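Local coordinates for magnetosome protein MamA (Magnetospirillum gryphiswaldense, PDB 3AS8), which is a magnetosome-associated tetratricopeptide-repeat protein that probably recognises copies of itself to promote assembly of a larger protein complex, at residues Val146-Ala151 and Glu172-Ser177; Ser132-Leu137 and Tyr152-Met157; Glu26-Leu31 and Gly49-Lys54; His18-Arg23 and Ala45-Ile50; Val100-Ala105 and Phe110-Arg115. All coordinates share one frame; numbering follows the deposited sequence.

Contact 1 (Val146-Ala151 and Glu172-Ser177)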
# COMPACT_ATOMS: atom_id res chain seq x y z
N VAL A 146 16.12 -2.98 1.42
CA VAL A 146 15.99 -2.73 -0.01
C VAL A 146 17.18 -3.42 -0.74
O VAL A 146 17.01 -4.08 -1.78
CB VAL A 146 15.90 -1.24 -0.36
CG1 VAL A 146 15.73 -1.10 -1.97
CG2 VAL A 146 14.77 -0.64 0.36
N HIS A 147 18.38 -3.28 -0.21
CA HIS A 147 19.50 -4.03 -0.83
C HIS A 147 19.27 -5.53 -0.82
O HIS A 147 19.66 -6.24 -1.74
CB HIS A 147 20.80 -3.73 -0.13
CG HIS A 147 21.42 -2.43 -0.54
ND1 HIS A 147 22.15 -2.30 -1.70
CD2 HIS A 147 21.43 -1.20 0.05
CE1 HIS A 147 22.59 -1.06 -1.81
NE2 HIS A 147 22.16 -0.37 -0.76
N ARG A 148 18.70 -6.03 0.28
CA ARG A 148 18.40 -7.45 0.42
C ARG A 148 17.40 -7.89 -0.66
O ARG A 148 17.58 -8.89 -1.32
CB ARG A 148 17.92 -7.74 1.83
CG ARG A 148 17.60 -9.19 2.14
CD ARG A 148 17.84 -9.55 3.64
NE ARG A 148 18.88 -8.80 4.39
CZ ARG A 148 20.14 -9.21 4.64
NH1 ARG A 148 20.61 -10.33 4.14
NH2 ARG A 148 20.95 -8.44 5.36
N ALA A 149 16.36 -7.10 -0.86
CA ALA A 149 15.35 -7.40 -1.86
C ALA A 149 16.03 -7.40 -3.26
O ALA A 149 15.77 -8.26 -4.09
CB ALA A 149 14.15 -6.35 -1.81
N ILE A 150 16.94 -6.48 -3.48
CA ILE A 150 17.60 -6.39 -4.80
C ILE A 150 18.52 -7.61 -4.99
O ILE A 150 18.55 -8.22 -6.06
CB ILE A 150 18.49 -5.12 -4.94
CG1 ILE A 150 17.68 -3.87 -5.18
CG2 ILE A 150 19.47 -5.25 -6.18
CD1 ILE A 150 18.58 -2.58 -4.78
N ALA A 151 19.25 -7.98 -3.93
CA ALA A 151 20.11 -9.21 -3.94
C ALA A 151 19.33 -10.44 -4.32
O ALA A 151 19.72 -11.24 -5.16
CB ALA A 151 20.74 -9.43 -2.55
N GLU A 172 25.71 -4.62 6.29
CA GLU A 172 26.34 -3.40 6.84
C GLU A 172 25.26 -2.42 7.34
O GLU A 172 25.33 -1.93 8.46
CB GLU A 172 27.29 -2.80 5.81
CG GLU A 172 27.91 -1.46 6.10
CD GLU A 172 28.95 -1.06 4.99
OE1 GLU A 172 28.55 -0.97 3.81
OE2 GLU A 172 30.16 -0.89 5.31
N LEU A 173 24.23 -2.19 6.51
CA LEU A 173 23.15 -1.31 6.90
C LEU A 173 22.27 -1.78 8.07
O LEU A 173 21.82 -0.95 8.88
CB LEU A 173 22.27 -0.97 5.66
CG LEU A 173 22.98 -0.22 4.53
CD1 LEU A 173 22.05 -0.10 3.26
CD2 LEU A 173 23.45 1.15 5.00
N ASP A 174 21.96 -3.09 8.12
CA ASP A 174 21.14 -3.66 9.19
C ASP A 174 21.83 -3.58 10.55
O ASP A 174 21.17 -3.44 11.60
CB ASP A 174 20.80 -5.14 8.90
CG ASP A 174 19.67 -5.30 7.90
OD1 ASP A 174 19.00 -4.32 7.46
OD2 ASP A 174 19.42 -6.45 7.52
N GLU A 175 23.15 -3.70 10.53
CA GLU A 175 23.97 -3.45 11.71
C GLU A 175 23.87 -1.97 12.19
O GLU A 175 23.64 -1.71 13.38
CB GLU A 175 25.42 -3.83 11.38
CG GLU A 175 26.40 -3.60 12.51
CD GLU A 175 27.66 -4.45 12.34
OE1 GLU A 175 27.54 -5.70 12.33
OE2 GLU A 175 28.76 -3.86 12.23
N ARG A 176 24.07 -1.01 11.30
CA ARG A 176 23.85 0.40 11.66
C ARG A 176 22.43 0.58 12.26
O ARG A 176 22.30 1.03 13.39
CB ARG A 176 24.06 1.34 10.46
CG ARG A 176 25.31 1.06 9.60
CD ARG A 176 26.09 2.30 9.17
NE ARG A 176 25.59 2.98 7.97
CZ ARG A 176 26.18 2.97 6.77
NH1 ARG A 176 25.64 3.64 5.76
NH2 ARG A 176 27.29 2.28 6.55
N SER A 177 21.38 0.19 11.51
CA SER A 177 19.93 0.39 11.86
C SER A 177 19.33 -0.21 13.18
O SER A 177 18.89 0.53 14.08
CB SER A 177 19.05 -0.11 10.71
OG SER A 177 19.23 0.71 9.57
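Two side-chain pairs, His147 with Leu173 and Arg148 with Asp174, join helix 144-156 to helix 160-183 in the last tetratricopeptide-repeat (TPR) region of the chain. The first pair is a van der Waals contact of a methyl with the imidazole. Leu173 CD1 approaches the ring obliquely and lies 3.4 Å from His147 CD2. The two side chains cross at about a right angle. His147 CG stands anti to the carbonyl carbon (chi1 -80°), which brings the ring to Leu173. His147 ND1 is hydrogen-bonded to ND1 of His166 on helix 160-183. The second pair is charged. Arg148 is modelled in two positions, and the weak bridge belongs to one of them, so it is doubtful as a permanent tie. There the chain bends at chi3 to bring the guanidinium edge to the carboxylate, their planes 30° apart. Arg148 NH2 also hydrogen-bonds Asn171 OD1. The bridge is long: Arg148 NH2 lies 3.3 Å from Asp174 OD2, with 145° at the hydrogen.

Contact 2 (Ser132-Leu137 and Tyr152-Met157)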
# COMPACT_ATOMS: atom_id res chain seq x y z
N SER A 132 12.57 -0.74 -9.57
CA SER A 132 11.77 -0.10 -8.51
C SER A 132 12.52 -0.06 -7.17
O SER A 132 12.56 1.00 -6.51
CB SER A 132 10.39 -0.82 -8.39
OG SER A 132 9.49 -0.21 -9.32
N PHE A 133 13.16 -1.15 -6.78
CA PHE A 133 14.02 -1.18 -5.60
C PHE A 133 15.15 -0.14 -5.63
O PHE A 133 15.40 0.53 -4.65
CB PHE A 133 14.62 -2.57 -5.31
CG PHE A 133 13.63 -3.65 -4.97
CD1 PHE A 133 12.61 -3.43 -4.05
CD2 PHE A 133 13.73 -4.93 -5.55
CE1 PHE A 133 11.71 -4.46 -3.70
CE2 PHE A 133 12.82 -5.94 -5.21
CZ PHE A 133 11.80 -5.70 -4.29
N LYS A 134 15.76 0.07 -6.79
CA LYS A 134 16.72 1.13 -6.90
C LYS A 134 16.21 2.58 -6.76
O LYS A 134 16.90 3.41 -6.19
CB LYS A 134 17.51 0.96 -8.16
CG LYS A 134 18.43 -0.27 -8.00
CD LYS A 134 19.42 -0.40 -9.18
CE LYS A 134 20.30 -1.66 -8.99
NZ LYS A 134 21.18 -1.79 -10.15
N ILE A 135 14.98 2.82 -7.17
CA ILE A 135 14.32 4.08 -6.94
C ILE A 135 13.98 4.25 -5.48
O ILE A 135 14.17 5.31 -4.92
CB ILE A 135 13.07 4.20 -7.85
CG1 ILE A 135 13.50 4.18 -9.32
CG2 ILE A 135 12.31 5.50 -7.56
CD1 ILE A 135 12.34 3.99 -10.34
N ALA A 136 13.46 3.21 -4.83
CA ALA A 136 13.28 3.23 -3.40
C ALA A 136 14.56 3.51 -2.59
O ALA A 136 14.56 4.25 -1.58
CB ALA A 136 12.64 1.91 -2.93
N LEU A 137 15.65 2.93 -3.04
CA LEU A 137 16.92 3.13 -2.38
C LEU A 137 17.35 4.59 -2.53
O LEU A 137 17.95 5.16 -1.62
CB LEU A 137 17.96 2.22 -3.02
CG LEU A 137 18.81 1.26 -2.25
CD1 LEU A 137 20.14 1.23 -3.02
CD2 LEU A 137 19.01 1.45 -0.75
N TYR A 152 18.18 -10.62 -3.67
CA TYR A 152 17.33 -11.78 -3.95
C TYR A 152 16.79 -11.79 -5.39
O TYR A 152 16.71 -12.82 -6.00
CB TYR A 152 16.20 -11.90 -2.89
CG TYR A 152 15.46 -13.24 -2.94
CD1 TYR A 152 16.17 -14.43 -3.14
CD2 TYR A 152 14.04 -13.33 -2.78
CE1 TYR A 152 15.54 -15.65 -3.21
CE2 TYR A 152 13.38 -14.58 -2.83
CZ TYR A 152 14.16 -15.73 -3.05
OH TYR A 152 13.61 -16.97 -3.14
N SER A 153 16.45 -10.63 -5.95
CA SER A 153 15.91 -10.61 -7.29
C SER A 153 17.05 -11.04 -8.27
O SER A 153 16.86 -11.81 -9.18
CB SER A 153 15.40 -9.22 -7.61
OG SER A 153 14.24 -8.79 -6.89
N TYR A 154 18.26 -10.52 -8.04
CA TYR A 154 19.38 -10.91 -8.85
C TYR A 154 19.61 -12.42 -8.74
O TYR A 154 19.79 -13.10 -9.76
CB TYR A 154 20.61 -10.12 -8.50
CG TYR A 154 20.81 -8.76 -9.18
CD1 TYR A 154 20.89 -8.62 -10.57
CD2 TYR A 154 21.07 -7.65 -8.41
CE1 TYR A 154 21.12 -7.35 -11.17
CE2 TYR A 154 21.29 -6.43 -8.96
CZ TYR A 154 21.31 -6.27 -10.35
OH TYR A 154 21.55 -5.01 -10.78
N GLU A 155 19.60 -12.97 -7.52
CA GLU A 155 19.90 -14.37 -7.34
C GLU A 155 18.92 -15.24 -8.08
O GLU A 155 19.32 -16.25 -8.63
CB GLU A 155 19.94 -14.69 -5.85
CG GLU A 155 20.15 -16.13 -5.42
CD GLU A 155 20.31 -16.19 -3.87
OE1 GLU A 155 19.33 -16.62 -3.18
OE2 GLU A 155 21.37 -15.75 -3.34
N GLN A 156 17.65 -14.84 -8.13
CA GLN A 156 16.61 -15.55 -8.81
C GLN A 156 16.80 -15.55 -10.31
O GLN A 156 16.27 -16.45 -10.98
CB GLN A 156 15.21 -14.97 -8.47
CG GLN A 156 14.74 -15.34 -7.04
CD GLN A 156 13.49 -14.60 -6.64
OE1 GLN A 156 12.39 -15.15 -6.77
NE2 GLN A 156 13.64 -13.36 -6.15
N MET A 157 17.52 -14.58 -10.86
CA MET A 157 17.90 -14.64 -12.25
C MET A 157 19.22 -15.46 -12.48
O MET A 157 19.68 -15.61 -13.61
CB MET A 157 18.13 -13.24 -12.78
CG MET A 157 16.84 -12.46 -12.78
SD MET A 157 17.01 -10.95 -13.71
CE MET A 157 17.80 -9.92 -12.52
O HOH W 1 23.36 -3.38 -9.10
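Phe133 and Ser153 form the tight half of this contact, and Lys134 with Tyr154 forms the wetter half. Both pairs tie helix 126-139 to helix 144-156, two successive helices of the TPR solenoid. On the buried side, Ser153 OG lies at the edge of the Phe133 ring, in its plane, 3.6 Å from CE2. The hydroxyl is placed there with OG anti to the carbonyl carbon (chi1 -68°). Its polar needs are met elsewhere, by Asp121 OD2 and by the backbone O of Ala149. Phe133 also packs on Val146, Ala149 and Ile150 of the same partner helix.

The other side is built from longer reaches. Lys134 runs extended beyond CG and crosses the Tyr154 side chain at about a right angle. Its NZ comes to the edge of the phenol, 3.3 Å from Tyr154 OH. A water joins the two ends. It accepts from Lys134 NZ at 2.9 Å and lies 3.0 Å from Tyr154 OH. Tyr154 itself is buried, resting on Glu162 and Ala163 of helix 160-183, while Lys134 is exposed. The chemistry implies two kinds of hold. A ring edge meets a hydroxyl already engaged by a carboxylate, and a water-linked ammonium probably adds a more adaptable tie at the surface.

Contact 3 (Glu26-Leu31 and Gly49-Lys54). With SO4 (sulfate ion), chain D.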
# COMPACT_ATOMS: atom_id res chain seq x y z
N GLU A 26 -16.09 2.37 15.14
CA GLU A 26 -17.19 3.34 15.19
C GLU A 26 -17.43 3.86 13.79
O GLU A 26 -18.57 4.13 13.43
CB GLU A 26 -16.89 4.46 16.20
CG GLU A 26 -16.98 3.99 17.69
CD GLU A 26 -16.33 4.90 18.69
OE1 GLU A 26 -15.08 5.09 18.67
OE2 GLU A 26 -17.10 5.41 19.51
N ALA A 27 -16.37 3.97 12.98
CA ALA A 27 -16.54 4.31 11.53
C ALA A 27 -17.40 3.29 10.75
O ALA A 27 -18.21 3.67 9.90
CB ALA A 27 -15.16 4.51 10.79
N VAL A 28 -17.20 2.00 11.01
CA VAL A 28 -18.07 0.96 10.40
C VAL A 28 -19.51 1.16 10.85
O VAL A 28 -20.40 1.18 10.01
CB VAL A 28 -17.62 -0.49 10.74
CG1 VAL A 28 -18.59 -1.57 10.12
CG2 VAL A 28 -16.22 -0.69 10.29
N VAL A 29 -19.71 1.27 12.16
CA VAL A 29 -21.07 1.44 12.70
C VAL A 29 -21.82 2.62 12.04
O VAL A 29 -22.96 2.50 11.63
CB VAL A 29 -21.08 1.61 14.24
CG1 VAL A 29 -22.46 2.06 14.69
CG2 VAL A 29 -20.63 0.25 14.98
N MET A 30 -21.20 3.77 11.98
CA MET A 30 -21.83 4.95 11.37
C MET A 30 -21.93 4.87 9.86
O MET A 30 -22.99 5.19 9.28
CB MET A 30 -21.07 6.23 11.75
CG MET A 30 -21.05 6.64 13.26
SD MET A 30 -22.68 7.06 13.90
CE MET A 30 -23.08 5.63 14.86
N LEU A 31 -20.85 4.52 9.18
CA LEU A 31 -20.87 4.62 7.69
C LEU A 31 -21.74 3.57 7.03
O LEU A 31 -22.27 3.79 5.94
CB LEU A 31 -19.47 4.73 7.06
CG LEU A 31 -18.61 5.99 7.34
CD1 LEU A 31 -17.13 5.84 6.87
CD2 LEU A 31 -19.26 7.32 6.96
N GLY A 49 -14.41 1.35 3.42
CA GLY A 49 -13.44 0.36 2.89
C GLY A 49 -12.25 0.24 3.83
O GLY A 49 -11.95 -0.85 4.25
N ILE A 50 -11.61 1.35 4.14
CA ILE A 50 -10.47 1.41 5.11
C ILE A 50 -10.87 0.79 6.43
O ILE A 50 -10.21 -0.11 6.93
CB ILE A 50 -9.99 2.87 5.28
CG1 ILE A 50 -9.19 3.36 4.07
CG2 ILE A 50 -9.03 3.12 6.56
CD1 ILE A 50 -8.68 4.87 4.27
N ALA A 51 -12.01 1.20 6.95
CA ALA A 51 -12.54 0.70 8.22
C ALA A 51 -12.84 -0.79 8.21
O ALA A 51 -12.56 -1.47 9.21
CB ALA A 51 -13.81 1.52 8.65
N TYR A 52 -13.43 -1.30 7.12
CA TYR A 52 -13.66 -2.74 6.98
C TYR A 52 -12.36 -3.55 6.92
O TYR A 52 -12.27 -4.58 7.62
CB TYR A 52 -14.48 -3.10 5.74
CG TYR A 52 -15.98 -2.96 5.86
CD1 TYR A 52 -16.65 -3.31 7.00
CD2 TYR A 52 -16.73 -2.54 4.75
CE1 TYR A 52 -18.05 -3.25 7.09
CE2 TYR A 52 -18.14 -2.43 4.82
CZ TYR A 52 -18.79 -2.78 6.00
OH TYR A 52 -20.16 -2.68 6.07
N VAL A 53 -11.33 -3.04 6.23
CA VAL A 53 -10.05 -3.75 6.22
C VAL A 53 -9.40 -3.78 7.63
O VAL A 53 -8.83 -4.79 8.02
CB VAL A 53 -9.07 -3.15 5.21
CG1 VAL A 53 -7.64 -3.80 5.33
CG2 VAL A 53 -9.66 -3.35 3.77
N LYS A 54 -9.49 -2.68 8.33
CA LYS A 54 -8.88 -2.52 9.65
C LYS A 54 -9.57 -3.44 10.66
O LYS A 54 -8.94 -3.93 11.56
CB LYS A 54 -8.96 -1.03 10.12
CG LYS A 54 -7.93 -0.05 9.48
CD LYS A 54 -6.44 -0.36 9.87
CE LYS A 54 -5.46 0.60 9.19
NZ LYS A 54 -4.02 0.38 9.73
S SO4 D . -3.99 0.87 13.76
O1 SO4 D . -4.69 1.42 14.92
O2 SO4 D . -2.98 -0.06 14.26
O3 SO4 D . -4.91 0.13 12.89
O4 SO4 D . -3.40 1.95 12.95
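Val28 carries most of this contact, reaching from helix 24-31 to Ala51 and Tyr52 of helix 42-54. Its CB points toward the partner helix, and the two methyls divide the work. CG2, anti to the carbonyl carbon, rests on Ala51 CB at 3.7 Å and lies 3.9 Å from Ala51 O. CG1, anti to the backbone N (chi1 178°), turns the other way and meets the phenol ring obliquely, 3.5 Å from Tyr52 CE1. The valine and tyrosine side chains cross at about a right angle. This is helix packing within a TPR array, where small residues let neighbouring helices come close. The axes of the two short segments approach to 8.8 Å, with a crossing angle of -133°. Val28 and Ala51 have their CA atoms only 5.9 Å apart. Beside Val28, Ala27 CB touches Ala51 CB at 3.9 Å and also packs on Ala19 of helix 5-20. Tyr52 continues past the valine, and its OH bonds to Glu32 OE2. Arg60 and Leu64 of helix 58-71 also touch this tyrosine. At the C-terminal end of helix 42-54, exposed Lys54 makes a weak hydrogen bond of 3.3 Å from NZ to O3 of a sulfate ion, probably from the crystallisation liquor.

Contact 4 (His18-Arg23 and Ala45-Ile50)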
# COMPACT_ATOMS: atom_id res chain seq x y z
N HIS A 18 -14.68 9.61 12.39
CA HIS A 18 -14.15 8.51 13.18
C HIS A 18 -12.97 7.85 12.38
O HIS A 18 -11.88 7.60 12.89
CB HIS A 18 -15.21 7.46 13.44
CG HIS A 18 -16.22 7.81 14.50
ND1 HIS A 18 -15.88 8.37 15.71
CD2 HIS A 18 -17.55 7.56 14.56
CE1 HIS A 18 -16.96 8.49 16.45
NE2 HIS A 18 -17.99 8.02 15.77
N ALA A 19 -13.21 7.57 11.10
CA ALA A 19 -12.24 6.84 10.28
C ALA A 19 -10.89 7.61 10.15
O ALA A 19 -9.79 7.05 10.22
CB ALA A 19 -12.86 6.51 8.91
N LYS A 20 -10.99 8.91 9.95
CA LYS A 20 -9.79 9.76 9.89
C LYS A 20 -9.04 9.84 11.23
O LYS A 20 -7.83 10.06 11.25
CB LYS A 20 -10.21 11.13 9.43
CG LYS A 20 -10.35 11.20 7.89
CD LYS A 20 -10.66 12.60 7.49
CE LYS A 20 -11.28 12.64 6.12
NZ LYS A 20 -11.82 14.02 5.87
N ALA A 21 -9.74 9.61 12.34
CA ALA A 21 -9.12 9.59 13.67
C ALA A 21 -8.61 8.19 14.05
O ALA A 21 -8.05 8.04 15.13
CB ALA A 21 -10.15 10.05 14.70
N GLY A 22 -8.82 7.17 13.22
CA GLY A 22 -8.40 5.82 13.63
C GLY A 22 -9.41 5.09 14.53
O GLY A 22 -9.11 4.05 15.13
N ARG A 23 -10.66 5.55 14.55
CA ARG A 23 -11.71 4.91 15.32
C ARG A 23 -12.47 4.07 14.33
O ARG A 23 -13.60 4.36 13.93
CB ARG A 23 -12.57 5.93 16.04
CG ARG A 23 -11.87 6.83 17.15
CD ARG A 23 -12.89 7.82 17.84
NE ARG A 23 -13.49 8.78 16.91
CZ ARG A 23 -13.16 10.08 16.73
NH1 ARG A 23 -12.20 10.69 17.45
NH2 ARG A 23 -13.84 10.83 15.81
N ALA A 45 -17.35 5.47 0.57
CA ALA A 45 -16.82 4.14 0.22
C ALA A 45 -15.32 3.95 0.61
O ALA A 45 -14.92 2.89 1.10
CB ALA A 45 -17.06 3.79 -1.28
N LEU A 46 -14.53 4.99 0.44
CA LEU A 46 -13.14 4.97 0.80
C LEU A 46 -12.91 4.78 2.29
O LEU A 46 -12.11 3.92 2.70
CB LEU A 46 -12.49 6.23 0.38
CG LEU A 46 -11.09 6.49 0.97
CD1 LEU A 46 -10.05 5.35 0.55
CD2 LEU A 46 -10.54 7.83 0.57
N HIS A 47 -13.60 5.58 3.11
CA HIS A 47 -13.44 5.47 4.54
C HIS A 47 -14.04 4.19 5.14
O HIS A 47 -13.44 3.57 6.03
CB HIS A 47 -13.86 6.80 5.16
CG HIS A 47 -12.86 7.88 4.89
ND1 HIS A 47 -12.98 8.78 3.84
CD2 HIS A 47 -11.64 8.10 5.44
CE1 HIS A 47 -11.91 9.56 3.82
NE2 HIS A 47 -11.09 9.18 4.78
N LEU A 48 -15.17 3.72 4.62
CA LEU A 48 -15.73 2.48 5.10
C LEU A 48 -14.92 1.28 4.64
O LEU A 48 -14.84 0.26 5.34
CB LEU A 48 -17.20 2.34 4.66
CG LEU A 48 -17.97 1.06 5.00
CD1 LEU A 48 -18.06 0.72 6.57
CD2 LEU A 48 -19.40 1.31 4.41
N GLY A 49 -14.41 1.35 3.42
CA GLY A 49 -13.44 0.36 2.89
C GLY A 49 -12.25 0.24 3.83
O GLY A 49 -11.95 -0.85 4.25
N ILE A 50 -11.61 1.35 4.14
CA ILE A 50 -10.47 1.41 5.11
C ILE A 50 -10.87 0.79 6.43
O ILE A 50 -10.21 -0.11 6.93
CB ILE A 50 -9.99 2.87 5.28
CG1 ILE A 50 -9.19 3.36 4.07
CG2 ILE A 50 -9.03 3.12 6.56
CD1 ILE A 50 -8.68 4.87 4.27
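Ala19 and His47 bring their backbones together, CA to CA 6.0 Å, where the end of helix 5-20 meets helix 42-54. His47 is the centre of the contact. Its CB lies 3.9 Å from Ala19 CB, and the methyl also comes near CD2 of the ring. Lys20 adds its aliphatic chain, extended beyond CG and passing the imidazole at a slant. Lys20 CE is 3.7 Å from His47 NE2, and CG is almost as near. The ammonium goes on past, with Lys20 NZ 5.0 Å from His47 NE2. His47 ND1 is hydrogen-bonded to the backbone O of Glu43, one turn earlier in its own helix. That bond should help fix the ring's rotation. Replacing His47 with an alanine would keep the CB contact to Ala19, but would probably open a gap where the ring lay and leave the Lys20 methylenes without their support.

Beyond the contact the chain turns sharply. Gly22 has a positive phi of 83° and closes helix 5-20 with a Schellman motif. Arg23 then takes the N-cap position of the next helix. Its NE bonds back to His18 ND1 at 2.7 Å, close to the imidazole plane. A helix, a tight turn and a second helix, with the following helix packed against the first, is the arrangement typical of the TPR fold.

Contact 5 (Val100-Ala105 and Phe110-Arg115). With SO4 (sulfate ion), chain C.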
# COMPACT_ATOMS: atom_id res chain seq x y z
N VAL A 100 2.05 1.68 -9.66
CA VAL A 100 2.67 2.50 -10.68
C VAL A 100 2.08 3.89 -10.71
O VAL A 100 2.79 4.88 -10.80
CB VAL A 100 2.62 1.80 -12.08
CG1 VAL A 100 3.10 2.74 -13.32
CG2 VAL A 100 3.42 0.48 -12.02
N LYS A 101 0.75 3.98 -10.65
CA LYS A 101 0.10 5.27 -10.79
C LYS A 101 0.33 6.09 -9.56
O LYS A 101 0.60 7.29 -9.63
CB LYS A 101 -1.40 5.04 -11.04
CG LYS A 101 -2.24 6.33 -11.10
CD LYS A 101 -3.77 5.96 -11.11
CE LYS A 101 -4.63 7.10 -11.62
NZ LYS A 101 -4.55 7.30 -13.06
N VAL A 102 0.30 5.47 -8.40
CA VAL A 102 0.53 6.22 -7.16
C VAL A 102 1.98 6.69 -7.11
O VAL A 102 2.22 7.85 -6.82
CB VAL A 102 0.22 5.41 -5.91
CG1 VAL A 102 0.64 6.15 -4.69
CG2 VAL A 102 -1.26 4.99 -5.86
N ALA A 103 2.92 5.81 -7.44
CA ALA A 103 4.35 6.21 -7.43
C ALA A 103 4.63 7.38 -8.41
O ALA A 103 5.45 8.22 -8.11
CB ALA A 103 5.29 5.01 -7.72
N GLU A 104 4.00 7.40 -9.59
CA GLU A 104 4.16 8.52 -10.51
C GLU A 104 3.59 9.83 -9.93
O GLU A 104 4.16 10.89 -10.12
CB GLU A 104 3.55 8.21 -11.92
CG GLU A 104 3.27 9.45 -12.86
CD GLU A 104 4.47 9.93 -13.63
OE1 GLU A 104 5.37 9.10 -13.90
OE2 GLU A 104 4.53 11.13 -13.99
N ALA A 105 2.47 9.76 -9.23
CA ALA A 105 1.88 10.95 -8.63
C ALA A 105 2.63 11.39 -7.34
O ALA A 105 2.70 12.57 -7.06
CB ALA A 105 0.39 10.64 -8.28
N PHE A 110 8.05 6.17 -0.21
CA PHE A 110 8.97 5.04 -0.19
C PHE A 110 8.23 3.70 -0.16
O PHE A 110 8.51 2.84 -0.95
CB PHE A 110 9.91 5.12 1.00
CG PHE A 110 10.75 3.87 1.21
CD1 PHE A 110 11.99 3.73 0.59
CD2 PHE A 110 10.30 2.84 2.02
CE1 PHE A 110 12.73 2.59 0.81
CE2 PHE A 110 11.05 1.68 2.22
CZ PHE A 110 12.23 1.56 1.62
N ASN A 111 7.29 3.53 0.77
CA ASN A 111 6.55 2.30 0.91
C ASN A 111 5.90 1.89 -0.39
O ASN A 111 5.93 0.74 -0.74
CB ASN A 111 5.51 2.33 2.06
CG ASN A 111 5.03 0.94 2.42
OD1 ASN A 111 5.83 0.02 2.55
ND2 ASN A 111 3.71 0.76 2.49
N VAL A 112 5.22 2.80 -1.05
CA VAL A 112 4.57 2.48 -2.32
C VAL A 112 5.57 1.92 -3.34
O VAL A 112 5.36 0.84 -3.94
CB VAL A 112 3.78 3.68 -2.89
CG1 VAL A 112 3.46 3.47 -4.44
CG2 VAL A 112 2.44 3.92 -2.15
N ARG A 113 6.75 2.53 -3.46
CA ARG A 113 7.71 2.08 -4.46
C ARG A 113 8.29 0.74 -4.03
O ARG A 113 8.51 -0.12 -4.85
CB ARG A 113 8.87 3.11 -4.57
CG ARG A 113 9.97 2.75 -5.51
CD ARG A 113 9.52 2.47 -6.90
NE ARG A 113 9.16 3.68 -7.63
CZ ARG A 113 8.83 3.72 -8.92
NH1 ARG A 113 8.58 4.88 -9.49
NH2 ARG A 113 8.81 2.65 -9.68
N PHE A 114 8.57 0.58 -2.73
CA PHE A 114 9.05 -0.69 -2.17
C PHE A 114 8.09 -1.86 -2.42
O PHE A 114 8.50 -2.83 -2.99
CB PHE A 114 9.36 -0.57 -0.73
CG PHE A 114 9.89 -1.85 -0.14
CD1 PHE A 114 11.17 -2.31 -0.46
CD2 PHE A 114 9.10 -2.64 0.66
CE1 PHE A 114 11.62 -3.47 0.03
CE2 PHE A 114 9.55 -3.75 1.19
CZ PHE A 114 10.79 -4.22 0.88
N ARG A 115 6.79 -1.67 -2.13
CA ARG A 115 5.80 -2.71 -2.33
C ARG A 115 5.55 -3.00 -3.79
O ARG A 115 5.29 -4.15 -4.15
CB ARG A 115 4.48 -2.36 -1.57
CG ARG A 115 4.70 -2.10 -0.04
CD ARG A 115 5.14 -3.30 0.68
NE ARG A 115 5.50 -2.91 2.03
CZ ARG A 115 6.06 -3.69 2.93
NH1 ARG A 115 6.39 -3.17 4.11
NH2 ARG A 115 6.32 -4.98 2.66
S SO4 C . 6.92 -6.13 6.25
O1 SO4 C . 5.48 -6.00 6.00
O2 SO4 C . 7.44 -4.92 6.91
O3 SO4 C . 7.16 -7.28 7.11
O4 SO4 C . 7.64 -6.39 5.00
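A pair of successive TPR helices, 92-105 and 110-122, meets here across a short turn, through Val102 and Ala103 on one side and Val112 and Arg113 on the other. Val102 CG1 lies 3.8 Å from Val112 CG2, and the two valines cross at about a right angle. Val112 CG1 lies 3.8 Å from the backbone N of Ala103. Two bends, at chi2 (56°) and chi3, fold the Arg113 chain back so that its guanidinium comes over Ala103. The alanine methyl sits over one guanidinium face, offset toward the rim, with Ala103 CB 3.7 Å from Arg113 NH1. The polar end is held by Ser132 OG, which accepts from NH2.

In this roughly antiparallel TPR packing the segment axes come within 9.2 Å at a crossing angle of -144°. Val102 also touches Ala79 and Thr80 of the preceding helix 76-88. Arg115 lies on another side of helix 110-122. Its NE donates to Asn111 OD1 at 3.0 Å, and Phe114 CE2 lies over one guanidinium face. Arg115 NH2 gives a nearly straight bond (168°) to O4 of a sulfate ion, probably from the crystallisation liquor, 3.0 Å away, while NH1 makes a weak one to O2. A leucine in place of Arg115 would probably leave the sulfate without these donors and Asn111 OD1 without its mate.

Overall arrangement
Along the chain the contacts run from 4 and 3 through 5 to 2 and 1, spread over an all-helical TPR solenoid. Contacts 3 and 4, with centres 5 Å apart, both end on helix 42-54 and share Gly49 and Ile50. At the other end, contacts 1 and 2 share helix 144-156, with centres 12 Å apart, and their segments alternate along the chain. Contact 5 lies nearest the middle of the chain. It touches contact 2, where Ala136 meets Phe110, and contact 1, where Val146 meets Phe110. Contact 3 is about 37 Å from contact 1, centre to centre. The core is thus built from local helix-to-helix packing, consistent with an extended scaffold for protein-protein interaction.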